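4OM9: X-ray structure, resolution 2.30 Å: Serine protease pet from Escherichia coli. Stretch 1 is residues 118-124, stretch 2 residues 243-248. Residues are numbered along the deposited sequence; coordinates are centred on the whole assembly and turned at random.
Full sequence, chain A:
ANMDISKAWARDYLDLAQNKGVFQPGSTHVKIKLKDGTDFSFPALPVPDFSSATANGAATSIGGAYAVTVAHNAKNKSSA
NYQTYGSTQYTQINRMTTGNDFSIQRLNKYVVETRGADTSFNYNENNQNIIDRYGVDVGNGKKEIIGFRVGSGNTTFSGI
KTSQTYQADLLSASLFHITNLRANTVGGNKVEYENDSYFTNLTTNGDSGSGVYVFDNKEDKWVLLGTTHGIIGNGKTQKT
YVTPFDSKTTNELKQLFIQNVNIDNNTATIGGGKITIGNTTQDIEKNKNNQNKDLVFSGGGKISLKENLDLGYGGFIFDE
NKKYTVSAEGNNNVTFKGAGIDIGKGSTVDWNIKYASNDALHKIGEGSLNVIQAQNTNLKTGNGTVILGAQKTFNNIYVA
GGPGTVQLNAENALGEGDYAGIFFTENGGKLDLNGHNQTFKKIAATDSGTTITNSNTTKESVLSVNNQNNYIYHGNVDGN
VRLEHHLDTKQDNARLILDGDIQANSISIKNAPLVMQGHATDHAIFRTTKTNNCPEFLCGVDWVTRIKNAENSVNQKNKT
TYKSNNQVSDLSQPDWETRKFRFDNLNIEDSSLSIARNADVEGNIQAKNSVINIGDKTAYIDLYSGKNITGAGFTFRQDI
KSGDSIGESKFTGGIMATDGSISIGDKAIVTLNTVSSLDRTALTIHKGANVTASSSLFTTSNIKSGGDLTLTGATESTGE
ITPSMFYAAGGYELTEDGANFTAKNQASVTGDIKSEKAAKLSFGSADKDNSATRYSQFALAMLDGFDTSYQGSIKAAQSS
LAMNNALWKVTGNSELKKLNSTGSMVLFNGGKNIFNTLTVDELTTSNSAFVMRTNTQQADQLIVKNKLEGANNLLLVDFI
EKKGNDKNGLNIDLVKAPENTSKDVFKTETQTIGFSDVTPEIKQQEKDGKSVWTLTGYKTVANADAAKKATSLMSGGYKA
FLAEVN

Stretch 1 118-124: DTSFNYN
Stretch 2, residues 243-248: TPFDSK

How are the two stretches laid against each other? Residues 118-124 form an irregular segment without helix or strand, while the second stretch leaves a strand at Pro-244, turns through Phe-245 and Asp-246, and enters a helix at Ser-247. Their touching parts run 118° apart; CA of Phe-121 lies 6.8 Å from CA of Phe-245, and CA of Tyr-123 lies 6.5 Å from CA of Pro-244. Phe-121 (phi/psi -77/127) is extended, as are Pro-244 (-61/134) and Phe-245 (-53/137); Thr-119 sits at -112/31, Tyr-123 turns at -60/-17 and Ser-247 is helical at -61/-50. The contact buries 299 Å², both sides summed.

What does Pro-244 offer the aromatic side chains? Its CA-to-CB bond points toward the first stretch; its ring is C-gamma exo, and CG lies over one face of the Tyr-123 ring, 3.5 Å from the centroid and 14° off the normal, a CH-pi contact. The CA-to-CB bond of Tyr-123 points toward the second stretch; chi1 of -162° (t) and chi2 of 47° present that face, while its OH is hydrogen-bonded elsewhere in the structure. Phe-121 leaves its backbone sideways, with chi1 at 180° (t) and chi2 at 70°, and meets the proline at its ring edge, CE2 to Pro-244 CB being 4.5 Å. A compact apolar ring thus suits a buried place that meets both a tyrosine face and a phenylalanine edge.

Where does Phe-245 put its ring? Phe-245 and Thr-119 both direct their CA-to-CB bonds toward the opposing stretch. With chi1 at 168° (t) and chi2 at 81°, the ring reaches along Thr-119, which is in the p rotamer (48°). Thr-119 CB is 3.6 Å from Phe-245 CZ, and Thr-119 O is 3.4 Å from Phe-245 CE2; Phe-121 O approaches the ring edge at 4.1 Å from Phe-245 CD2. The ring fills buried space, but cannot satisfy these carbonyls.

What, then, satisfies the polar backbone? No direct hydrogen bond crosses the contact; two waters bridge it. One donates to Thr-119 O and Phe-121 O, both at 2.9 Å, and accepts from Ser-247 OG at 2.7 Å, with Ser-247 chi1 at -105°, between wells. The other donates to Phe-121 O (2.7 Å) and Phe-245 O (2.6 Å) and accepts from Tyr-123 N (2.9 Å). Away from the contact, Asp-118 (chi1 174°, t) is bonded within the first stretch: its OD1 accepts from Ser-120 N at 2.8 Å and from Ser-120 OG at 2.7 Å, the serine being p (72°).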

ATOM      1  N   ASP A 118      14.199  16.116  21.246  1.00 29.99           N
ATOM      2  CA  ASP A 118      15.469  16.832  21.128  1.00 30.52           C
ATOM      3  C   ASP A 118      15.520  17.964  22.157  1.00 30.49           C
ATOM      4  O   ASP A 118      14.577  18.726  22.283  1.00 30.20           O
ATOM      5  CB  ASP A 118      15.641  17.380  19.705  1.00 32.78           C
ATOM      6  CG  ASP A 118      16.883  18.262  19.550  1.00 38.07           C
ATOM      7  OD1 ASP A 118      16.898  19.413  20.051  1.00 35.60           O
ATOM      8  OD2 ASP A 118      17.845  17.810  18.901  1.00 40.22           O
ATOM      9  N   THR A 119      16.632  18.070  22.873  1.00 30.93           N
ATOM     10  CA  THR A 119      16.792  19.035  23.964  1.00 33.43           C
ATOM     11  C   THR A 119      17.797  20.147  23.661  1.00 35.06           C
ATOM     12  O   THR A 119      18.454  20.645  24.569  1.00 32.63           O
ATOM     13  CB  THR A 119      17.278  18.334  25.265  1.00 35.32           C
ATOM     14  OG1 THR A 119      18.388  17.482  24.948  1.00 32.03           O
ATOM     15  CG2 THR A 119      16.172  17.494  25.887  1.00 30.71           C
ATOM     16  N   SER A 120      17.925  20.540  22.400  1.00 37.18           N
ATOM     17  CA  SER A 120      18.917  21.551  22.043  1.00 39.91           C
ATOM     18  C   SER A 120      18.396  23.010  22.078  1.00 45.83           C
ATOM     19  O   SER A 120      18.996  23.898  21.464  1.00 43.80           O
ATOM     20  CB  SER A 120      19.470  21.251  20.655  1.00 33.89           C
ATOM     21  OG  SER A 120      18.484  21.538  19.680  1.00 37.68           O
ATOM     22  N   PHE A 121      17.289  23.266  22.773  1.00 41.35           N
ATOM     23  CA  PHE A 121      16.828  24.645  22.900  1.00 39.85           C
ATOM     24  C   PHE A 121      17.651  25.435  23.927  1.00 40.25           C
ATOM     25  O   PHE A 121      17.800  25.021  25.066  1.00 35.85           O
ATOM     26  CB  PHE A 121      15.352  24.727  23.283  1.00 41.73           C
ATOM     27  CG  PHE A 121      14.861  26.148  23.406  1.00 39.67           C
ATOM     28  CD1 PHE A 121      14.732  26.945  22.276  1.00 37.66           C
ATOM     29  CD2 PHE A 121      14.580  26.696  24.644  1.00 36.73           C
ATOM     30  CE1 PHE A 121      14.316  28.247  22.377  1.00 40.16           C
ATOM     31  CE2 PHE A 121      14.155  28.005  24.754  1.00 38.57           C
ATOM     32  CZ  PHE A 121      14.026  28.789  23.617  1.00 36.89           C
ATOM     33  N   ASN A 122      18.167  26.585  23.511  1.00 37.05           N
ATOM     34  CA  ASN A 122      19.000  27.412  24.384  1.00 38.61           C
ATOM     35  C   ASN A 122      18.361  28.756  24.689  1.00 38.47           C
ATOM     36  O   ASN A 122      18.551  29.723  23.951  1.00 39.24           O
ATOM     37  CB  ASN A 122      20.370  27.634  23.753  1.00 40.05           C
ATOM     38  CG  ASN A 122      21.364  28.209  24.725  1.00 44.39           C
ATOM     39  OD1 ASN A 122      20.993  28.694  25.793  1.00 44.99           O
ATOM     40  ND2 ASN A 122      22.639  28.160  24.363  1.00 46.57           N
ATOM     41  N   TYR A 123      17.633  28.820  25.799  1.00 35.47           N
ATOM     42  CA  TYR A 123      16.922  30.032  26.193  1.00 38.40           C
ATOM     43  C   TYR A 123      17.835  31.239  26.407  1.00 41.55           C
ATOM     44  O   TYR A 123      17.362  32.366  26.445  1.00 44.79           O
ATOM     45  CB  TYR A 123      16.124  29.782  27.476  1.00 35.22           C
ATOM     46  CG  TYR A 123      15.031  30.808  27.743  1.00 34.65           C
ATOM     47  CD1 TYR A 123      14.153  31.198  26.732  1.00 34.42           C
ATOM     48  CD2 TYR A 123      14.847  31.345  29.015  1.00 35.23           C
ATOM     49  CE1 TYR A 123      13.131  32.116  26.972  1.00 34.77           C
ATOM     50  CE2 TYR A 123      13.837  32.257  29.269  1.00 35.59           C
ATOM     51  CZ  TYR A 123      12.979  32.649  28.237  1.00 35.36           C
ATOM     52  OH  TYR A 123      11.972  33.543  28.490  1.00 35.86           O
ATOM     53  N   ASN A 124      19.134  30.999  26.552  1.00 46.98           N
ATOM     54  CA  ASN A 124      20.082  32.054  26.888  1.00 46.98           C
ATOM     55  C   ASN A 124      20.703  32.743  25.687  1.00 49.75           C
ATOM     56  O   ASN A 124      21.585  33.589  25.841  1.00 55.70           O
ATOM     57  CB  ASN A 124      21.193  31.493  27.765  1.00 49.70           C
ATOM     58  CG  ASN A 124      20.665  30.913  29.043  1.00 53.28           C
ATOM     59  OD1 ASN A 124      19.663  31.384  29.581  1.00 52.33           O
ATOM     60  ND2 ASN A 124      21.320  29.867  29.531  1.00 53.08           N
ATOM     61  N   THR A 243       7.562  27.035  30.709  1.00 36.21           N
ATOM     62  CA  THR A 243       8.857  26.983  31.383  1.00 37.05           C
ATOM     63  C   THR A 243       9.895  26.518  30.379  1.00 35.52           C
ATOM     64  O   THR A 243       9.812  25.408  29.881  1.00 36.30           O
ATOM     65  CB  THR A 243       8.829  26.044  32.600  1.00 37.92           C
ATOM     66  OG1 THR A 243       7.986  26.617  33.606  1.00 41.29           O
ATOM     67  CG2 THR A 243      10.234  25.820  33.167  1.00 35.96           C
ATOM     68  N   PRO A 244      10.853  27.388  30.049  1.00 33.56           N
ATOM     69  CA  PRO A 244      11.879  27.080  29.050  1.00 32.98           C
ATOM     70  C   PRO A 244      12.714  25.892  29.475  1.00 32.56           C
ATOM     71  O   PRO A 244      13.137  25.846  30.642  1.00 34.07           O
ATOM     72  CB  PRO A 244      12.731  28.353  29.005  1.00 34.53           C
ATOM     73  CG  PRO A 244      11.856  29.426  29.601  1.00 37.11           C
ATOM     74  CD  PRO A 244      11.047  28.723  30.643  1.00 33.78           C
ATOM     75  N   PHE A 245      12.960  24.955  28.565  1.00 35.43           N
ATOM     76  CA  PHE A 245      13.780  23.790  28.906  1.00 38.37           C
ATOM     77  C   PHE A 245      15.122  24.187  29.510  1.00 40.02           C
ATOM     78  O   PHE A 245      15.798  25.074  28.997  1.00 39.29           O
ATOM     79  CB  PHE A 245      14.046  22.902  27.685  1.00 34.68           C
ATOM     80  CG  PHE A 245      15.114  21.869  27.935  1.00 37.85           C
ATOM     81  CD1 PHE A 245      14.810  20.696  28.601  1.00 38.41           C
ATOM     82  CD2 PHE A 245      16.427  22.094  27.547  1.00 38.42           C
ATOM     83  CE1 PHE A 245      15.795  19.748  28.853  1.00 42.19           C
ATOM     84  CE2 PHE A 245      17.403  21.157  27.788  1.00 42.43           C
ATOM     85  CZ  PHE A 245      17.091  19.980  28.444  1.00 42.19           C
ATOM     86  N   ASP A 246      15.530  23.492  30.566  1.00 36.06           N
ATOM     87  CA  ASP A 246      16.724  23.898  31.327  1.00 35.92           C
ATOM     88  C   ASP A 246      17.813  22.816  31.308  1.00 34.08           C
ATOM     89  O   ASP A 246      17.746  21.846  32.049  1.00 31.14           O
ATOM     90  CB  ASP A 246      16.318  24.241  32.764  1.00 33.08           C
ATOM     91  CG  ASP A 246      17.502  24.600  33.661  1.00 33.49           C
ATOM     92  OD1 ASP A 246      18.680  24.551  33.243  1.00 40.03           O
ATOM     93  OD2 ASP A 246      17.235  24.944  34.824  1.00 35.07           O
ATOM     94  N   SER A 247      18.830  23.045  30.481  1.00 34.10           N
ATOM     95  CA  SER A 247      19.967  22.151  30.305  1.00 36.88           C
ATOM     96  C   SER A 247      20.794  21.896  31.561  1.00 40.69           C
ATOM     97  O   SER A 247      21.135  20.760  31.893  1.00 39.93           O
ATOM     98  CB  SER A 247      20.893  22.728  29.242  1.00 37.39           C
ATOM     99  OG  SER A 247      20.756  22.016  28.033  1.00 42.86           O
ATOM    100  N   LYS A 248      21.155  22.983  32.219  1.00 40.10           N
ATOM    101  CA  LYS A 248      21.995  22.951  33.391  1.00 37.96           C
ATOM    102  C   LYS A 248      21.410  22.078  34.491  1.00 35.86           C
ATOM    103  O   LYS A 248      22.098  21.228  35.046  1.00 37.77           O
ATOM    104  CB  LYS A 248      22.201  24.379  33.900  1.00 39.83           C
ATOM    105  CG  LYS A 248      22.949  24.484  35.210  1.00 44.43           C
ATOM    106  CD  LYS A 248      22.962  25.938  35.685  1.00 52.46           C
ATOM    107  CE  LYS A 248      23.801  26.090  36.932  1.00 55.52           C
ATOM    108  NZ  LYS A 248      23.439  25.052  37.950  1.00 57.90           N
TER
HETATM  109  O   HOH W   1      19.807  22.991  25.697  1.00 57.84           O
HETATM  110  O   HOH W   2      17.362  26.416  27.358  1.00 31.12           O